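Local coordinates for pyridine nucleotide-disulphide oxidoreductase dimerisation region (Escherichia coli BL21, PDB 6KYY), which is an FAD-dependent disulfide reductase of the pyridine nucleotide-disulfide oxidoreductase family, binds copper (II) and is probably involved in resistance to reactive chlorine species, at residues 228-239 and 242-253; 132-141 and 255-266. One frame throughout, in Å; residues are numbered along the deposited sequence.

Interaction 1. Residues 228-239 and 242-253. With CU (copper (II) ion), chain U; CU (copper (II) ion), chain T; CU (copper (II) ion), chain S.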
# COMPACT_ATOMS: atom_id res chain seq x y z
N HIS B 228 -10.65 -36.92 1.22
CA HIS B 228 -12.09 -37.15 1.34
C HIS B 228 -12.37 -37.49 2.80
O HIS B 228 -12.23 -38.64 3.21
CB HIS B 228 -12.56 -38.26 0.40
CG HIS B 228 -14.04 -38.47 0.41
ND1 HIS B 228 -14.94 -37.42 0.35
CD2 HIS B 228 -14.79 -39.59 0.48
CE1 HIS B 228 -16.17 -37.90 0.37
NE2 HIS B 228 -16.11 -39.21 0.46
N VAL B 229 -12.74 -36.48 3.57
CA VAL B 229 -13.06 -36.67 4.99
C VAL B 229 -14.43 -37.31 5.10
O VAL B 229 -15.39 -36.87 4.46
CB VAL B 229 -12.99 -35.33 5.74
CG1 VAL B 229 -13.66 -35.45 7.10
CG2 VAL B 229 -11.55 -34.88 5.89
N GLU B 230 -14.53 -38.36 5.92
CA GLU B 230 -15.73 -39.17 5.97
C GLU B 230 -16.45 -39.18 7.32
O GLU B 230 -17.60 -39.63 7.38
CB GLU B 230 -15.41 -40.62 5.57
CG GLU B 230 -14.77 -40.73 4.19
CD GLU B 230 -14.14 -42.09 3.94
OE1 GLU B 230 -13.59 -42.68 4.90
OE2 GLU B 230 -14.18 -42.55 2.78
N ARG B 231 -15.82 -38.70 8.39
CA ARG B 231 -16.51 -38.60 9.67
C ARG B 231 -15.74 -37.66 10.59
O ARG B 231 -14.51 -37.58 10.55
CB ARG B 231 -16.67 -39.97 10.34
CG ARG B 231 -17.67 -39.97 11.49
CD ARG B 231 -17.79 -41.34 12.16
NE ARG B 231 -16.53 -42.07 12.16
CZ ARG B 231 -16.23 -43.07 11.33
NH1 ARG B 231 -17.11 -43.44 10.41
NH2 ARG B 231 -15.06 -43.68 11.41
N ILE B 232 -16.50 -36.94 11.42
CA ILE B 232 -15.96 -35.99 12.39
C ILE B 232 -16.48 -36.37 13.77
O ILE B 232 -17.69 -36.53 13.96
CB ILE B 232 -16.37 -34.54 12.03
CG1 ILE B 232 -16.06 -34.26 10.56
CG2 ILE B 232 -15.67 -33.55 12.94
CD1 ILE B 232 -16.21 -32.81 10.16
N SER B 233 -15.56 -36.52 14.72
CA SER B 233 -15.90 -37.02 16.05
C SER B 233 -15.28 -36.14 17.13
O SER B 233 -14.23 -35.52 16.93
CB SER B 233 -15.41 -38.47 16.24
OG SER B 233 -15.53 -39.21 15.04
N HIS B 234 -15.96 -36.08 18.28
CA HIS B 234 -15.39 -35.53 19.51
C HIS B 234 -15.25 -36.69 20.49
O HIS B 234 -16.24 -37.24 20.97
CB HIS B 234 -16.25 -34.39 20.07
CG HIS B 234 -17.49 -34.83 20.78
ND1 HIS B 234 -18.49 -35.55 20.16
CD2 HIS B 234 -17.90 -34.64 22.06
CE1 HIS B 234 -19.46 -35.80 21.03
NE2 HIS B 234 -19.13 -35.25 22.18
N HIS B 235 -14.01 -37.10 20.74
CA HIS B 235 -13.78 -38.25 21.59
C HIS B 235 -13.36 -37.81 22.99
O HIS B 235 -14.09 -38.05 23.96
CB HIS B 235 -12.73 -39.18 20.97
CG HIS B 235 -13.29 -40.08 19.90
ND1 HIS B 235 -14.62 -40.40 19.83
CD2 HIS B 235 -12.68 -40.73 18.88
CE1 HIS B 235 -14.82 -41.21 18.80
NE2 HIS B 235 -13.66 -41.42 18.20
N GLU B 236 -12.20 -37.16 23.11
CA GLU B 236 -11.76 -36.69 24.43
C GLU B 236 -10.99 -35.38 24.26
O GLU B 236 -9.76 -35.34 24.22
CB GLU B 236 -10.92 -37.75 25.16
CG GLU B 236 -9.84 -38.42 24.32
CD GLU B 236 -10.40 -39.45 23.37
OE1 GLU B 236 -11.58 -39.84 23.53
OE2 GLU B 236 -9.67 -39.88 22.45
N ASN B 237 -11.75 -34.29 24.14
CA ASN B 237 -11.33 -32.88 24.18
C ASN B 237 -10.65 -32.39 22.90
O ASN B 237 -10.25 -31.23 22.86
CB ASN B 237 -10.40 -32.58 25.36
CG ASN B 237 -10.60 -31.18 25.92
OD1 ASN B 237 -11.51 -30.94 26.70
ND2 ASN B 237 -9.74 -30.26 25.50
N GLN B 238 -10.51 -33.22 21.87
CA GLN B 238 -9.93 -32.77 20.61
C GLN B 238 -10.70 -33.37 19.46
O GLN B 238 -11.05 -34.56 19.49
CB GLN B 238 -8.44 -33.13 20.51
CG GLN B 238 -7.52 -32.17 21.25
CD GLN B 238 -6.08 -32.25 20.78
OE1 GLN B 238 -5.68 -33.22 20.14
NE2 GLN B 238 -5.29 -31.23 21.11
N VAL B 239 -10.98 -32.56 18.44
CA VAL B 239 -11.76 -33.01 17.29
C VAL B 239 -10.96 -34.04 16.50
O VAL B 239 -9.78 -33.83 16.21
CB VAL B 239 -12.16 -31.82 16.41
CG1 VAL B 239 -13.14 -32.26 15.33
CG2 VAL B 239 -12.75 -30.71 17.25
N HIS B 242 -11.78 -38.33 10.53
CA HIS B 242 -11.40 -39.63 9.98
C HIS B 242 -11.39 -39.56 8.47
O HIS B 242 -12.29 -38.98 7.85
CB HIS B 242 -12.35 -40.73 10.45
CG HIS B 242 -12.55 -40.77 11.93
ND1 HIS B 242 -11.97 -41.72 12.73
CD2 HIS B 242 -13.27 -39.97 12.75
CE1 HIS B 242 -12.33 -41.51 13.99
NE2 HIS B 242 -13.11 -40.45 14.02
N SER B 243 -10.38 -40.18 7.86
CA SER B 243 -10.16 -40.02 6.43
C SER B 243 -10.06 -41.36 5.71
O SER B 243 -10.55 -42.38 6.19
CB SER B 243 -8.90 -39.19 6.17
OG SER B 243 -9.19 -37.80 6.21
N GLU B 244 -9.45 -41.32 4.52
CA GLU B 244 -9.32 -42.51 3.67
C GLU B 244 -8.75 -43.69 4.45
O GLU B 244 -9.41 -44.73 4.60
CB GLU B 244 -8.42 -42.19 2.47
CG GLU B 244 -8.52 -40.75 1.90
CD GLU B 244 -7.89 -39.69 2.79
OE1 GLU B 244 -8.62 -38.75 3.16
OE2 GLU B 244 -6.70 -39.80 3.16
N HIS B 245 -7.52 -43.55 4.93
CA HIS B 245 -6.86 -44.58 5.71
C HIS B 245 -6.20 -44.05 6.97
O HIS B 245 -5.82 -44.85 7.83
CB HIS B 245 -5.79 -45.30 4.86
CG HIS B 245 -6.33 -46.35 3.95
ND1 HIS B 245 -7.40 -47.15 4.27
CD2 HIS B 245 -5.93 -46.74 2.71
CE1 HIS B 245 -7.65 -47.98 3.27
NE2 HIS B 245 -6.77 -47.76 2.32
N ALA B 246 -6.08 -42.73 7.11
CA ALA B 246 -5.46 -42.09 8.25
C ALA B 246 -6.48 -41.20 8.96
O ALA B 246 -7.57 -40.93 8.45
CB ALA B 246 -4.24 -41.27 7.81
N GLN B 247 -6.10 -40.74 10.15
CA GLN B 247 -6.96 -39.93 10.98
C GLN B 247 -6.13 -38.86 11.68
O GLN B 247 -4.98 -39.10 12.05
CB GLN B 247 -7.70 -40.78 12.02
CG GLN B 247 -8.72 -40.02 12.85
CD GLN B 247 -8.66 -40.37 14.32
OE1 GLN B 247 -9.35 -41.27 14.79
NE2 GLN B 247 -7.83 -39.65 15.06
N LEU B 248 -6.71 -37.67 11.85
CA LEU B 248 -6.03 -36.53 12.43
C LEU B 248 -6.88 -35.92 13.53
O LEU B 248 -8.10 -35.80 13.39
CB LEU B 248 -5.71 -35.48 11.36
CG LEU B 248 -5.48 -34.04 11.84
CD1 LEU B 248 -4.05 -33.86 12.34
CD2 LEU B 248 -5.78 -33.05 10.72
N ALA B 249 -6.23 -35.53 14.63
CA ALA B 249 -6.89 -34.91 15.77
C ALA B 249 -6.39 -33.48 15.92
O ALA B 249 -5.18 -33.23 15.92
CB ALA B 249 -6.64 -35.70 17.05
N VAL B 250 -7.33 -32.53 16.05
CA VAL B 250 -7.01 -31.12 16.19
C VAL B 250 -7.83 -30.53 17.34
O VAL B 250 -8.81 -31.12 17.80
CB VAL B 250 -7.27 -30.33 14.89
CG1 VAL B 250 -6.40 -30.85 13.76
CG2 VAL B 250 -8.74 -30.39 14.52
N ASP B 251 -7.41 -29.35 17.80
CA ASP B 251 -8.10 -28.69 18.89
C ASP B 251 -9.39 -28.03 18.42
O ASP B 251 -10.41 -28.06 19.12
CB ASP B 251 -7.19 -27.65 19.55
CG ASP B 251 -6.10 -28.29 20.39
OD1 ASP B 251 -6.44 -29.06 21.31
OD2 ASP B 251 -4.91 -28.01 20.13
N ALA B 252 -9.37 -27.43 17.23
CA ALA B 252 -10.56 -26.82 16.64
C ALA B 252 -10.56 -27.10 15.15
O ALA B 252 -9.51 -27.19 14.51
CB ALA B 252 -10.61 -25.30 16.89
N LEU B 253 -11.76 -27.24 14.59
CA LEU B 253 -11.94 -27.57 13.18
C LEU B 253 -12.76 -26.46 12.51
O LEU B 253 -13.91 -26.22 12.89
CB LEU B 253 -12.64 -28.92 13.01
CG LEU B 253 -12.69 -29.43 11.57
CD1 LEU B 253 -11.33 -29.98 11.15
CD2 LEU B 253 -13.77 -30.49 11.42
CU CU U . -10.81 -43.18 11.51
CU CU T . -6.89 -49.96 2.55
CU CU S . -18.18 -38.94 0.61

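Interaction 2. Residues 132-141 and 255-266. With FAD (flavin-adenine dinucleotide), chain N.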
# COMPACT_ATOMS: atom_id res chain seq x y z
N ILE B 132 -32.91 -7.22 -3.65
CA ILE B 132 -32.44 -8.35 -2.86
C ILE B 132 -30.95 -8.19 -2.60
O ILE B 132 -30.15 -8.05 -3.54
CB ILE B 132 -32.73 -9.68 -3.58
CG1 ILE B 132 -34.24 -9.90 -3.69
CG2 ILE B 132 -32.07 -10.84 -2.86
CD1 ILE B 132 -34.63 -11.28 -4.16
N ASN B 133 -30.56 -8.21 -1.33
CA ASN B 133 -29.18 -7.98 -0.91
C ASN B 133 -28.84 -8.85 0.29
O ASN B 133 -28.23 -8.39 1.26
CB ASN B 133 -28.95 -6.51 -0.59
CG ASN B 133 -27.48 -6.14 -0.52
OD1 ASN B 133 -27.11 -5.13 0.06
ND2 ASN B 133 -26.63 -6.98 -1.12
N THR B 134 -29.22 -10.13 0.25
CA THR B 134 -29.09 -11.01 1.40
C THR B 134 -27.72 -11.65 1.53
O THR B 134 -27.42 -12.23 2.59
CB THR B 134 -30.16 -12.11 1.35
OG1 THR B 134 -30.12 -12.76 0.08
CG2 THR B 134 -31.54 -11.52 1.58
N GLY B 135 -26.88 -11.58 0.50
CA GLY B 135 -25.55 -12.15 0.63
C GLY B 135 -25.55 -13.67 0.57
O GLY B 135 -26.45 -14.30 0.01
N ALA B 136 -24.53 -14.26 1.18
CA ALA B 136 -24.29 -15.70 1.12
C ALA B 136 -24.31 -16.30 2.52
O ALA B 136 -24.55 -15.62 3.52
CB ALA B 136 -22.95 -15.99 0.42
N GLN B 137 -24.06 -17.61 2.58
CA GLN B 137 -24.01 -18.35 3.83
C GLN B 137 -23.02 -19.49 3.69
O GLN B 137 -22.66 -19.89 2.57
CB GLN B 137 -25.40 -18.89 4.22
CG GLN B 137 -25.85 -20.07 3.39
CD GLN B 137 -27.36 -20.26 3.41
OE1 GLN B 137 -27.99 -20.16 4.46
NE2 GLN B 137 -27.94 -20.54 2.25
N THR B 138 -22.57 -20.01 4.83
CA THR B 138 -21.57 -21.07 4.83
C THR B 138 -22.12 -22.35 4.20
O THR B 138 -23.25 -22.76 4.47
CB THR B 138 -21.10 -21.36 6.26
OG1 THR B 138 -20.54 -20.17 6.83
CG2 THR B 138 -20.04 -22.45 6.27
N VAL B 139 -21.31 -22.96 3.35
CA VAL B 139 -21.61 -24.28 2.80
C VAL B 139 -21.09 -25.33 3.77
O VAL B 139 -19.94 -25.27 4.20
CB VAL B 139 -20.97 -24.46 1.41
CG1 VAL B 139 -20.96 -25.92 1.00
CG2 VAL B 139 -21.72 -23.63 0.38
N VAL B 140 -21.95 -26.28 4.13
CA VAL B 140 -21.61 -27.35 5.05
C VAL B 140 -21.47 -28.64 4.24
O VAL B 140 -22.45 -29.10 3.65
CB VAL B 140 -22.67 -27.51 6.15
CG1 VAL B 140 -22.17 -28.44 7.24
CG2 VAL B 140 -23.04 -26.15 6.73
N PRO B 141 -20.28 -29.24 4.18
CA PRO B 141 -20.13 -30.47 3.41
C PRO B 141 -20.90 -31.61 4.05
O PRO B 141 -21.07 -31.65 5.29
CB PRO B 141 -18.61 -30.73 3.45
CG PRO B 141 -18.00 -29.42 3.86
CD PRO B 141 -19.00 -28.78 4.75
N ILE B 255 -14.52 -24.96 9.11
CA ILE B 255 -15.07 -25.29 7.80
C ILE B 255 -14.85 -24.10 6.88
O ILE B 255 -15.47 -23.04 7.05
CB ILE B 255 -16.56 -25.65 7.88
CG1 ILE B 255 -16.83 -26.57 9.07
CG2 ILE B 255 -17.02 -26.30 6.58
CD1 ILE B 255 -18.30 -26.66 9.43
N ALA B 256 -13.96 -24.26 5.90
CA ALA B 256 -13.75 -23.24 4.88
C ALA B 256 -14.05 -23.84 3.51
O ALA B 256 -13.17 -23.90 2.64
CB ALA B 256 -12.33 -22.69 4.93
N SER B 257 -15.29 -24.28 3.30
CA SER B 257 -15.69 -24.97 2.08
C SER B 257 -16.53 -24.08 1.17
O SER B 257 -17.40 -24.57 0.44
CB SER B 257 -16.45 -26.25 2.42
OG SER B 257 -15.60 -27.18 3.08
N GLY B 258 -16.28 -22.78 1.20
CA GLY B 258 -16.95 -21.85 0.32
C GLY B 258 -18.29 -21.37 0.87
O GLY B 258 -18.87 -21.96 1.78
N ARG B 259 -18.77 -20.28 0.29
CA ARG B 259 -20.06 -19.71 0.63
C ARG B 259 -20.98 -19.75 -0.59
O ARG B 259 -20.53 -19.59 -1.73
CB ARG B 259 -19.93 -18.26 1.11
CG ARG B 259 -18.84 -18.05 2.14
CD ARG B 259 -19.05 -16.74 2.88
NE ARG B 259 -19.82 -16.92 4.10
CZ ARG B 259 -20.75 -16.08 4.52
NH1 ARG B 259 -21.03 -14.98 3.82
NH2 ARG B 259 -21.41 -16.32 5.65
N GLN B 260 -22.26 -19.97 -0.34
CA GLN B 260 -23.25 -20.01 -1.40
C GLN B 260 -24.38 -19.04 -1.08
O GLN B 260 -24.64 -18.74 0.09
CB GLN B 260 -23.82 -21.43 -1.58
CG GLN B 260 -24.86 -21.84 -0.57
CD GLN B 260 -25.28 -23.29 -0.73
OE1 GLN B 260 -24.53 -24.11 -1.27
NE2 GLN B 260 -26.48 -23.62 -0.25
N PRO B 261 -25.06 -18.53 -2.11
CA PRO B 261 -26.13 -17.55 -1.88
C PRO B 261 -27.18 -18.07 -0.91
O PRO B 261 -27.52 -19.26 -0.90
CB PRO B 261 -26.72 -17.34 -3.28
CG PRO B 261 -25.58 -17.62 -4.20
CD PRO B 261 -24.77 -18.70 -3.55
N ALA B 262 -27.68 -17.17 -0.07
CA ALA B 262 -28.71 -17.48 0.92
C ALA B 262 -30.05 -17.00 0.38
O ALA B 262 -30.36 -15.81 0.44
CB ALA B 262 -28.38 -16.84 2.27
N THR B 263 -30.84 -17.94 -0.15
CA THR B 263 -32.13 -17.62 -0.73
C THR B 263 -33.28 -18.49 -0.24
O THR B 263 -34.44 -18.07 -0.39
CB THR B 263 -32.08 -17.74 -2.26
OG1 THR B 263 -31.28 -18.88 -2.62
CG2 THR B 263 -31.48 -16.49 -2.88
N ALA B 264 -33.01 -19.66 0.33
CA ALA B 264 -34.08 -20.59 0.70
C ALA B 264 -35.07 -19.94 1.66
O ALA B 264 -36.29 -20.04 1.48
CB ALA B 264 -33.49 -21.86 1.30
N SER B 265 -34.56 -19.27 2.70
CA SER B 265 -35.43 -18.62 3.66
C SER B 265 -36.06 -17.34 3.12
O SER B 265 -36.99 -16.82 3.74
CB SER B 265 -34.66 -18.31 4.95
OG SER B 265 -33.31 -17.98 4.67
N LEU B 266 -35.58 -16.83 1.98
CA LEU B 266 -36.24 -15.71 1.33
C LEU B 266 -37.51 -16.14 0.60
O LEU B 266 -38.42 -15.32 0.42
CB LEU B 266 -35.28 -15.02 0.36
CG LEU B 266 -34.90 -13.56 0.58
CD1 LEU B 266 -34.16 -13.02 -0.64
CD2 LEU B 266 -36.13 -12.71 0.88
PA FAD N . -23.83 -9.07 2.80
O1A FAD N . -23.55 -10.53 2.87
O2A FAD N . -22.67 -8.15 3.20
O5B FAD N . -25.09 -8.71 3.66
C5B FAD N . -26.05 -9.72 4.04
C4B FAD N . -26.97 -9.15 5.09
O4B FAD N . -28.34 -9.50 4.79
C3B FAD N . -26.69 -9.61 6.52
O3B FAD N . -26.73 -8.51 7.42
C2B FAD N . -27.82 -10.61 6.78
O2B FAD N . -28.18 -10.66 8.16
C1B FAD N . -28.95 -10.01 5.95
N9A FAD N . -29.99 -10.96 5.56
C8A FAD N . -29.80 -12.21 5.01
N7A FAD N . -30.92 -12.85 4.76
C5A FAD N . -31.91 -11.96 5.17
C6A FAD N . -33.31 -12.04 5.17
N6A FAD N . -34.00 -13.10 4.72
N1A FAD N . -34.00 -10.98 5.65
C2A FAD N . -33.32 -9.92 6.09
N3A FAD N . -32.00 -9.74 6.15
C4A FAD N . -31.35 -10.80 5.66
N1 FAD N . -14.65 -9.57 0.22
C2 FAD N . -13.64 -8.77 -0.26
O2 FAD N . -13.83 -7.97 -1.17
N3 FAD N . -12.38 -8.86 0.30
C4 FAD N . -11.99 -9.71 1.31
O4 FAD N . -10.83 -9.69 1.73
C4X FAD N . -13.06 -10.56 1.81
N5 FAD N . -12.80 -11.37 2.79
C5X FAD N . -13.82 -12.17 3.27
C6 FAD N . -13.55 -13.06 4.31
C7 FAD N . -14.54 -13.88 4.82
C7M FAD N . -14.21 -14.83 5.94
C8 FAD N . -15.84 -13.82 4.29
C8M FAD N . -16.94 -14.70 4.82
C9 FAD N . -16.12 -12.94 3.25
C9A FAD N . -15.12 -12.11 2.74
N10 FAD N . -15.37 -11.20 1.69
C10 FAD N . -14.36 -10.41 1.20
C1' FAD N . -16.70 -11.10 1.09
C2' FAD N . -17.57 -10.02 1.72
O2' FAD N . -17.84 -10.32 3.08
C3' FAD N . -18.90 -9.93 0.95
O3' FAD N . -18.67 -10.27 -0.41
C4' FAD N . -19.57 -8.56 1.01
O4' FAD N . -20.04 -8.32 2.34
C5' FAD N . -20.71 -8.42 0.02
O5' FAD N . -21.91 -8.95 0.62
P FAD N . -23.33 -8.54 0.07
O1P FAD N . -23.32 -7.06 -0.33
O2P FAD N . -23.77 -9.46 -0.99
O3P FAD N . -24.28 -8.67 1.34

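Interaction 1. Residues 228-239 and 242-253
Glu-230 and Arg-231 both face His-242 in a classic beta bulge: His-242 O accepts a nearly straight bond from Glu-230 N (3.0 Å), and His-242 N donates to Arg-231 O (2.8 Å). At the other end Val-239 and Val-250 form an antiparallel hydrogen-bonded pair, in which Val-250 N bonds well to Val-239 O and the reverse bond is weak. His-242 dominates the side-chain contact. With CG beside its own backbone N (chi1 -52°), its ring lies between two residues: Arg-231 NH2 over one face, Gln-247 CG over the other. Both ring nitrogens are used, which suits a histidine here. His-242 ND1 binds copper (II) at 2.2 Å, while its NE2 donates a weak, bent bond to Ser-233 OG at the ring's edge (2.9 Å). Towards the interior, Ile-232 CD1 and Leu-253 CD2 meet tip to tip at 3.6 Å, and Val-239 CG1 lies 4.1 Å from Leu-253 CB, their side chains crossing at about a right angle; these branched aliphatic groups fill a buried layer. Strand 239-242 runs between strands 231-234 and 247-250, and Val-152 of strand 152-153 touches Ile-232, Val-239 and Leu-253, so the three-stranded sheet packs on the edge of the parallel sheet containing 252-255.

Interaction 2. Residues 132-141 and 255-266
Arg-259 lays its guanidinium across the backbone of Ala-136 and Gln-137, with Gln-137 CA 3.8 Å above one face, while the C8M methyl of the flavin covers the opposite face. The bend at its third torsion (chi3 92°) turns the group along the neighbouring strand, and CD of Arg-259 also approaches C8M, at 3.5 Å. A long arginine suits this place because its methylene chain and flat end can both pack, one against the flavin methyl and the other on peptide. Beneath it, Gln-137 and Gln-260 exchange two backbone hydrogen bonds. On the face turned away from Arg-259, the CB of Gln-260 meets Val-139 CG2 at 3.6 Å, the two side chains crossing at about a right angle, and the Gln-137 amide lies against Ala-262, whose small methyl leaves it room, while its NE2 makes a weak hydrogen bond to Pro-261 O.

Thr-134 serves both the ribbon and the cofactor. With chi1 at 52°, Thr-134 OG1 sits between its own N and carbonyl carbon and donates to Ala-262 O (3.1 Å). Thr-134 CG2 reaches Leu-266 CD1 tip to tip at 3.7 Å and touches N7A of the adenine at 3.5 Å. Next to it, Gly-135 has positive phi and brings its bare CA to 3.4 Å from O1A of the FAD diphosphate, where a beta carbon would not fit. At the far end Pro-141 CD packs on Ile-255 CG2 (3.7 Å), and Gly-258 takes backbone angles that only glycine readily adopts.

Strands 136-138 and 259-261, their directions 140° apart, form an antiparallel two-stranded ribbon beside the FAD. Such paired connections between the FAD-binding and pyridine-nucleotide-binding domains are characteristic of this family, and here they help to wall the FAD pocket.

Overall arrangement
The centres of the two interactions lie about 25 Å apart, and both belong to the FAD- and nucleotide-binding part of the chain. Along the chain, residues 132-141 come first, then both segments of interaction 1, and then 255-266, so interaction 1 lies entirely within the stretch that interaction 2 brackets. After strand 247-250, the last of the three-stranded sheet, strand 252-255 takes its place in the five-stranded parallel sheet and leads into strand 259-261 beside the FAD. Interaction 2 thus lies at the junction near the cofactor and interaction 1 at the periphery, its centre about 28 Å from the chain's centre, consistent with a nucleotide-binding domain inserted into the FAD-binding one.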